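Local structure of DNA ligase (3QWU) at residues L237-M247 / E280-Q291. The protein is a putative ATP-dependent nucleic acid ligase that binds adenosine and calcium and probably joins strands through an adenylated intermediate. Sequence-based numbering, arbitrary orientation.
Sequences LMDIKTNAKNM and ELGRAFIDGLFQ. With CA (calcium ion), chain D.
Lys241 and Ala284 mark the closest approach of two nearly parallel helices, a packing with one knob-into-hole, Lys241, that joins the last turns of helix 233-242, which follows the nucleotidyltransferase sheet, to the long helix 276-299 of the C-terminal region. The axes of segments 237-242 and 280-291 approach to 7.6 Å at a crossing angle of -22°, and small residues make this possible. Gly288 lies under the methyl of Ala244, whose CB stands 3.3 Å from Gly288 C; the glycine has no CB to keep the chains apart where Ala244 CB and Lys241 O come close. At the same level the backbone itself takes part, Lys241 CA directing a CH toward Ala284 O. The knob is set among Ala284, Asp287, Gly288 and Gln291. Its first torsion, chi1 167°, carries the chain away from its own backbone N and a bend at chi2 lays CD against Gly288 N, while NZ ends 4.6 Å from Asp287 OD2, an attraction too long for a salt bridge. With an alanine in its place, the groove between Ala284 and Gln291 would probably lose the aliphatic chain that fills it, and Asp287 a nearby positive charge. Asp287 keeps Arg283, which also pairs with Glu279, and Tyr278 of the second subunit. At the start of the contact Leu237 CD2 packs against Leu281 CA (3.7 Å); at the far end Met247 CE comes to the edge of the Phe285 ring. On the calcium side, Asp239 OD1 binds the metal at 2.5 Å alongside Asp82 and Glu143. Over a face of the Phe285 ring sits Ile240 CG2, a CH-pi contact 3.6 Å from the ring centroid.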
ATOM      1  N   LEU A 237      11.804  -8.667   4.985  1.00 29.45           N
ATOM      2  CA  LEU A 237      11.875  -8.985   3.577  1.00 30.10           C
ATOM      3  C   LEU A 237      10.966 -10.193   3.173  1.00 30.40           C
ATOM      4  O   LEU A 237      10.173 -10.097   2.250  1.00 30.37           O
ATOM      5  CB  LEU A 237      13.317  -9.232   3.173  1.00 29.46           C
ATOM      6  CG  LEU A 237      14.166  -7.979   3.139  1.00 30.83           C
ATOM      7  CD1 LEU A 237      15.648  -8.361   3.069  1.00 32.54           C
ATOM      8  CD2 LEU A 237      13.732  -7.071   1.995  1.00 28.11           C
ATOM      9  N   MET A 238      11.110 -11.305   3.885  1.00 31.48           N
ATOM     10  CA  MET A 238      10.396 -12.533   3.596  1.00 32.68           C
ATOM     11  C   MET A 238       8.872 -12.290   3.712  1.00 31.59           C
ATOM     12  O   MET A 238       8.106 -12.862   2.970  1.00 31.85           O
ATOM     13  CB  MET A 238      10.775 -13.623   4.607  1.00 32.81           C
ATOM     14  CG  MET A 238      11.711 -14.695   4.208  1.00 41.33           C
ATOM     15  SD  MET A 238      11.628 -15.400   2.504  1.00 53.35           S
ATOM     16  CE  MET A 238      12.820 -14.273   1.698  1.00 51.25           C
ATOM     17  N   ASP A 239       8.444 -11.479   4.667  1.00 30.76           N
ATOM     18  CA  ASP A 239       7.020 -11.144   4.723  1.00 31.65           C
ATOM     19  C   ASP A 239       6.578 -10.481   3.443  1.00 32.71           C
ATOM     20  O   ASP A 239       5.520 -10.841   2.933  1.00 33.81           O
ATOM     21  CB  ASP A 239       6.634 -10.264   5.895  1.00 30.71           C
ATOM     22  CG  ASP A 239       6.672 -11.016   7.207  1.00 30.91           C
ATOM     23  OD1 ASP A 239       6.687 -12.264   7.210  1.00 29.27           O
ATOM     24  OD2 ASP A 239       6.690 -10.340   8.235  1.00 32.46           O
ATOM     25  N   ILE A 240       7.381  -9.557   2.899  1.00 32.55           N
ATOM     26  CA  ILE A 240       6.933  -8.864   1.714  1.00 32.77           C
ATOM     27  C   ILE A 240       6.794  -9.896   0.610  1.00 32.83           C
ATOM     28  O   ILE A 240       5.755 -10.001  -0.013  1.00 32.41           O
ATOM     29  CB  ILE A 240       7.858  -7.701   1.338  1.00 33.20           C
ATOM     30  CG1 ILE A 240       7.871  -6.690   2.458  1.00 32.74           C
ATOM     31  CG2 ILE A 240       7.353  -7.058   0.085  1.00 33.05           C
ATOM     32  CD1 ILE A 240       8.746  -5.501   2.221  1.00 32.20           C
ATOM     33  N   LYS A 241       7.811 -10.730   0.450  1.00 33.42           N
ATOM     34  CA  LYS A 241       7.813 -11.757  -0.608  1.00 34.62           C
ATOM     35  C   LYS A 241       6.717 -12.785  -0.516  1.00 35.20           C
ATOM     36  O   LYS A 241       6.061 -13.086  -1.527  1.00 35.32           O
ATOM     37  CB  LYS A 241       9.149 -12.494  -0.624  1.00 35.37           C
ATOM     38  CG  LYS A 241       9.199 -13.803  -1.449  1.00 40.91           C
ATOM     39  CD  LYS A 241      10.039 -13.719  -2.703  1.00 45.58           C
ATOM     40  CE  LYS A 241      10.121 -15.060  -3.457  1.00 48.51           C
ATOM     41  NZ  LYS A 241      11.575 -15.376  -3.862  1.00 54.66           N
ATOM     42  N   THR A 242       6.518 -13.370   0.663  1.00 35.41           N
ATOM     43  CA  THR A 242       5.533 -14.425   0.766  1.00 36.17           C
ATOM     44  C   THR A 242       4.146 -13.862   0.756  1.00 37.02           C
ATOM     45  O   THR A 242       3.228 -14.603   0.646  1.00 38.20           O
ATOM     46  CB  THR A 242       5.695 -15.257   2.042  1.00 35.84           C
ATOM     47  OG1 THR A 242       5.577 -14.377   3.124  1.00 34.25           O
ATOM     48  CG2 THR A 242       7.093 -15.938   2.098  1.00 34.53           C
ATOM     49  N   ASN A 243       3.978 -12.554   0.869  1.00 38.84           N
ATOM     50  CA  ASN A 243       2.643 -11.960   0.784  1.00 40.10           C
ATOM     51  C   ASN A 243       2.264 -11.408  -0.588  1.00 40.30           C
ATOM     52  O   ASN A 243       1.274 -10.683  -0.717  1.00 39.61           O
ATOM     53  CB  ASN A 243       2.521 -10.855   1.809  1.00 40.53           C
ATOM     54  CG  ASN A 243       1.858 -11.339   3.033  1.00 45.97           C
ATOM     55  OD1 ASN A 243       0.630 -11.143   3.201  1.00 51.19           O
ATOM     56  ND2 ASN A 243       2.621 -12.067   3.887  1.00 49.16           N
ATOM     57  N   ALA A 244       3.074 -11.703  -1.600  1.00 40.27           N
ATOM     58  CA  ALA A 244       2.790 -11.218  -2.956  1.00 41.06           C
ATOM     59  C   ALA A 244       1.378 -11.612  -3.423  1.00 41.75           C
ATOM     60  O   ALA A 244       0.663 -10.783  -3.923  1.00 42.11           O
ATOM     61  CB  ALA A 244       3.822 -11.741  -3.941  1.00 40.37           C
ATOM     62  N   LYS A 245       1.008 -12.887  -3.284  1.00 41.73           N
ATOM     63  CA  LYS A 245      -0.259 -13.404  -3.824  1.00 43.05           C
ATOM     64  C   LYS A 245      -1.458 -12.755  -3.137  1.00 44.81           C
ATOM     65  O   LYS A 245      -2.591 -12.760  -3.638  1.00 43.95           O
ATOM     66  CB  LYS A 245      -0.297 -14.920  -3.697  1.00 42.25           C
ATOM     67  CG  LYS A 245       0.676 -15.582  -4.663  1.00 41.72           C
ATOM     68  CD  LYS A 245       0.864 -17.060  -4.417  1.00 42.03           C
ATOM     69  CE  LYS A 245       1.720 -17.759  -5.475  1.00 40.48           C
ATOM     70  NZ  LYS A 245       1.688 -19.232  -5.271  1.00 40.95           N
ATOM     71  N   ASN A 246      -1.122 -12.088  -2.040  1.00 46.28           N
ATOM     72  CA  ASN A 246      -2.022 -11.605  -1.027  1.00 48.14           C
ATOM     73  C   ASN A 246      -2.203 -10.140  -1.142  1.00 48.53           C
ATOM     74  O   ASN A 246      -2.852  -9.551  -0.305  1.00 48.41           O
ATOM     75  CB  ASN A 246      -1.331 -11.862   0.332  1.00 48.52           C
ATOM     76  CG  ASN A 246      -2.251 -12.387   1.349  1.00 52.21           C
ATOM     77  OD1 ASN A 246      -1.868 -13.304   2.100  1.00 57.46           O
ATOM     78  ND2 ASN A 246      -3.502 -11.864   1.377  1.00 52.67           N
ATOM     79  N   MET A 247      -1.599  -9.538  -2.165  1.00 50.23           N
ATOM     80  CA  MET A 247      -1.467  -8.069  -2.245  1.00 51.81           C
ATOM     81  C   MET A 247      -2.743  -7.268  -2.388  1.00 53.76           C
ATOM     82  O   MET A 247      -2.694  -6.071  -2.189  1.00 53.86           O
ATOM     83  CB  MET A 247      -0.547  -7.643  -3.386  1.00 52.04           C
ATOM     84  CG  MET A 247       0.817  -7.289  -2.941  1.00 53.87           C
ATOM     85  SD  MET A 247       1.841  -6.775  -4.326  1.00 59.73           S
ATOM     86  CE  MET A 247       3.442  -7.268  -3.611  1.00 51.23           C
ATOM     87  N   GLU A 280      17.694  -6.671  -2.463  1.00 33.59           N
ATOM     88  CA  GLU A 280      16.839  -7.575  -1.726  1.00 32.70           C
ATOM     89  C   GLU A 280      15.417  -7.032  -1.596  1.00 31.05           C
ATOM     90  O   GLU A 280      14.443  -7.772  -1.853  1.00 30.60           O
ATOM     91  CB  GLU A 280      17.480  -7.939  -0.386  1.00 33.18           C
ATOM     92  CG  GLU A 280      18.651  -8.937  -0.536  1.00 36.22           C
ATOM     93  CD  GLU A 280      19.734  -8.829   0.589  1.00 43.24           C
ATOM     94  OE1 GLU A 280      19.350  -8.482   1.723  1.00 45.32           O
ATOM     95  OE2 GLU A 280      20.972  -9.101   0.339  1.00 48.18           O
ATOM     96  N   LEU A 281      15.251  -5.745  -1.283  1.00 29.60           N
ATOM     97  CA  LEU A 281      13.877  -5.216  -1.219  1.00 28.35           C
ATOM     98  C   LEU A 281      13.125  -5.355  -2.599  1.00 27.76           C
ATOM     99  O   LEU A 281      11.974  -5.738  -2.632  1.00 27.26           O
ATOM    100  CB  LEU A 281      13.818  -3.794  -0.604  1.00 27.47           C
ATOM    101  CG  LEU A 281      12.397  -3.161  -0.643  1.00 27.84           C
ATOM    102  CD1 LEU A 281      11.339  -3.962   0.140  1.00 24.54           C
ATOM    103  CD2 LEU A 281      12.413  -1.681  -0.206  1.00 27.07           C
ATOM    104  N   GLY A 282      13.810  -5.069  -3.707  1.00 27.37           N
ATOM    105  CA  GLY A 282      13.310  -5.239  -5.057  1.00 27.36           C
ATOM    106  C   GLY A 282      12.898  -6.676  -5.350  1.00 28.63           C
ATOM    107  O   GLY A 282      11.823  -6.949  -5.903  1.00 26.53           O
ATOM    108  N   ARG A 283      13.760  -7.615  -4.975  1.00 30.33           N
ATOM    109  CA  ARG A 283      13.458  -9.046  -5.135  1.00 30.60           C
ATOM    110  C   ARG A 283      12.315  -9.479  -4.322  1.00 29.52           C
ATOM    111  O   ARG A 283      11.552 -10.287  -4.733  1.00 31.32           O
ATOM    112  CB  ARG A 283      14.674  -9.901  -4.774  1.00 31.24           C
ATOM    113  CG  ARG A 283      15.690  -9.880  -5.881  1.00 33.32           C
ATOM    114  CD  ARG A 283      16.838 -10.819  -5.598  1.00 37.37           C
ATOM    115  NE  ARG A 283      17.694 -10.895  -6.777  1.00 39.82           N
ATOM    116  CZ  ARG A 283      17.413 -11.586  -7.885  1.00 45.54           C
ATOM    117  NH1 ARG A 283      16.282 -12.316  -8.005  1.00 42.72           N
ATOM    118  NH2 ARG A 283      18.283 -11.539  -8.899  1.00 49.34           N
ATOM    119  N   ALA A 284      12.194  -8.982  -3.123  1.00 29.53           N
ATOM    120  CA  ALA A 284      11.076  -9.350  -2.340  1.00 28.38           C
ATOM    121  C   ALA A 284       9.772  -9.016  -3.098  1.00 29.95           C
ATOM    122  O   ALA A 284       8.924  -9.873  -3.198  1.00 30.28           O
ATOM    123  CB  ALA A 284      11.145  -8.685  -1.016  1.00 27.78           C
ATOM    124  N   PHE A 285       9.605  -7.808  -3.642  1.00 30.81           N
ATOM    125  CA  PHE A 285       8.377  -7.490  -4.363  1.00 31.08           C
ATOM    126  C   PHE A 285       8.333  -8.168  -5.712  1.00 33.07           C
ATOM    127  O   PHE A 285       7.333  -8.741  -6.110  1.00 34.05           O
ATOM    128  CB  PHE A 285       8.247  -6.011  -4.632  1.00 31.65           C
ATOM    129  CG  PHE A 285       7.875  -5.184  -3.428  1.00 31.31           C
ATOM    130  CD1 PHE A 285       6.581  -5.208  -2.918  1.00 32.06           C
ATOM    131  CD2 PHE A 285       8.774  -4.346  -2.856  1.00 29.76           C
ATOM    132  CE1 PHE A 285       6.230  -4.441  -1.850  1.00 30.91           C
ATOM    133  CE2 PHE A 285       8.410  -3.607  -1.756  1.00 33.12           C
ATOM    134  CZ  PHE A 285       7.122  -3.646  -1.285  1.00 31.09           C
ATOM    135  N   ILE A 286       9.411  -8.078  -6.457  1.00 33.94           N
ATOM    136  CA  ILE A 286       9.365  -8.527  -7.816  1.00 34.31           C
ATOM    137  C   ILE A 286       9.287 -10.054  -7.903  1.00 34.81           C
ATOM    138  O   ILE A 286       8.486 -10.584  -8.675  1.00 35.97           O
ATOM    139  CB  ILE A 286      10.570  -8.047  -8.607  1.00 34.31           C
ATOM    140  CG1 ILE A 286      10.546  -6.513  -8.733  1.00 34.89           C
ATOM    141  CG2 ILE A 286      10.565  -8.738  -9.966  1.00 34.31           C
ATOM    142  CD1 ILE A 286      11.774  -5.861  -9.475  1.00 29.30           C
ATOM    143  N   ASP A 287      10.116 -10.786  -7.172  1.00 33.55           N
ATOM    144  CA  ASP A 287      10.062 -12.247  -7.350  1.00 34.19           C
ATOM    145  C   ASP A 287       8.821 -12.924  -6.796  1.00 33.52           C
ATOM    146  O   ASP A 287       8.380 -13.918  -7.356  1.00 35.63           O
ATOM    147  CB  ASP A 287      11.284 -12.917  -6.800  1.00 33.90           C
ATOM    148  CG  ASP A 287      12.489 -12.565  -7.553  1.00 36.61           C
ATOM    149  OD1 ASP A 287      12.372 -12.235  -8.769  1.00 43.88           O
ATOM    150  OD2 ASP A 287      13.552 -12.578  -6.923  1.00 40.58           O
ATOM    151  N   GLY A 288       8.210 -12.388  -5.756  1.00 32.75           N
ATOM    152  CA  GLY A 288       6.948 -12.968  -5.278  1.00 32.75           C
ATOM    153  C   GLY A 288       5.834 -12.830  -6.291  1.00 33.20           C
ATOM    154  O   GLY A 288       5.068 -13.723  -6.501  1.00 33.11           O
ATOM    155  N   LEU A 289       5.789 -11.694  -6.944  1.00 35.00           N
ATOM    156  CA  LEU A 289       4.771 -11.405  -7.939  1.00 37.66           C
ATOM    157  C   LEU A 289       5.072 -12.175  -9.216  1.00 38.12           C
ATOM    158  O   LEU A 289       4.166 -12.696  -9.817  1.00 38.20           O
ATOM    159  CB  LEU A 289       4.682  -9.869  -8.182  1.00 38.29           C
ATOM    160  CG  LEU A 289       3.394  -9.078  -7.933  1.00 41.50           C
ATOM    161  CD1 LEU A 289       2.314  -9.779  -7.060  1.00 43.59           C
ATOM    162  CD2 LEU A 289       3.685  -7.704  -7.394  1.00 40.82           C
ATOM    163  N   PHE A 290       6.345 -12.270  -9.609  1.00 39.10           N
ATOM    164  CA  PHE A 290       6.738 -13.043 -10.810  1.00 40.78           C
ATOM    165  C   PHE A 290       6.319 -14.480 -10.668  1.00 41.83           C
ATOM    166  O   PHE A 290       5.814 -15.073 -11.594  1.00 43.80           O
ATOM    167  CB  PHE A 290       8.261 -13.027 -11.034  1.00 40.82           C
ATOM    168  CG  PHE A 290       8.643 -13.008 -12.436  1.00 40.92           C
ATOM    169  CD1 PHE A 290       8.699 -11.803 -13.124  1.00 44.95           C
ATOM    170  CD2 PHE A 290       8.933 -14.174 -13.108  1.00 44.36           C
ATOM    171  CE1 PHE A 290       9.016 -11.750 -14.502  1.00 43.73           C
ATOM    172  CE2 PHE A 290       9.283 -14.159 -14.492  1.00 44.68           C
ATOM    173  CZ  PHE A 290       9.320 -12.940 -15.182  1.00 46.42           C
ATOM    174  N   GLN A 291       6.540 -15.054  -9.490  1.00 41.69           N
ATOM    175  CA  GLN A 291       6.069 -16.400  -9.229  1.00 41.39           C
ATOM    176  C   GLN A 291       4.580 -16.539  -9.256  1.00 39.73           C
ATOM    177  O   GLN A 291       4.090 -17.607  -9.583  1.00 41.13           O
ATOM    178  CB  GLN A 291       6.493 -16.852  -7.847  1.00 41.74           C
ATOM    179  CG  GLN A 291       7.937 -17.204  -7.708  1.00 46.47           C
ATOM    180  CD  GLN A 291       8.321 -17.328  -6.237  1.00 50.94           C
ATOM    181  OE1 GLN A 291       9.456 -17.068  -5.880  1.00 55.16           O
ATOM    182  NE2 GLN A 291       7.367 -17.728  -5.390  1.00 53.22           N
TER
HETATM  183 CA    CA D 601       7.995 -13.969   8.565  1.00 84.06          CA
HETATM  184  O   HOH W   1       7.599 -12.111   9.755  1.00 40.16           O
HETATM  185  O   HOH W   2       5.742 -13.894   9.224  1.00 46.79           O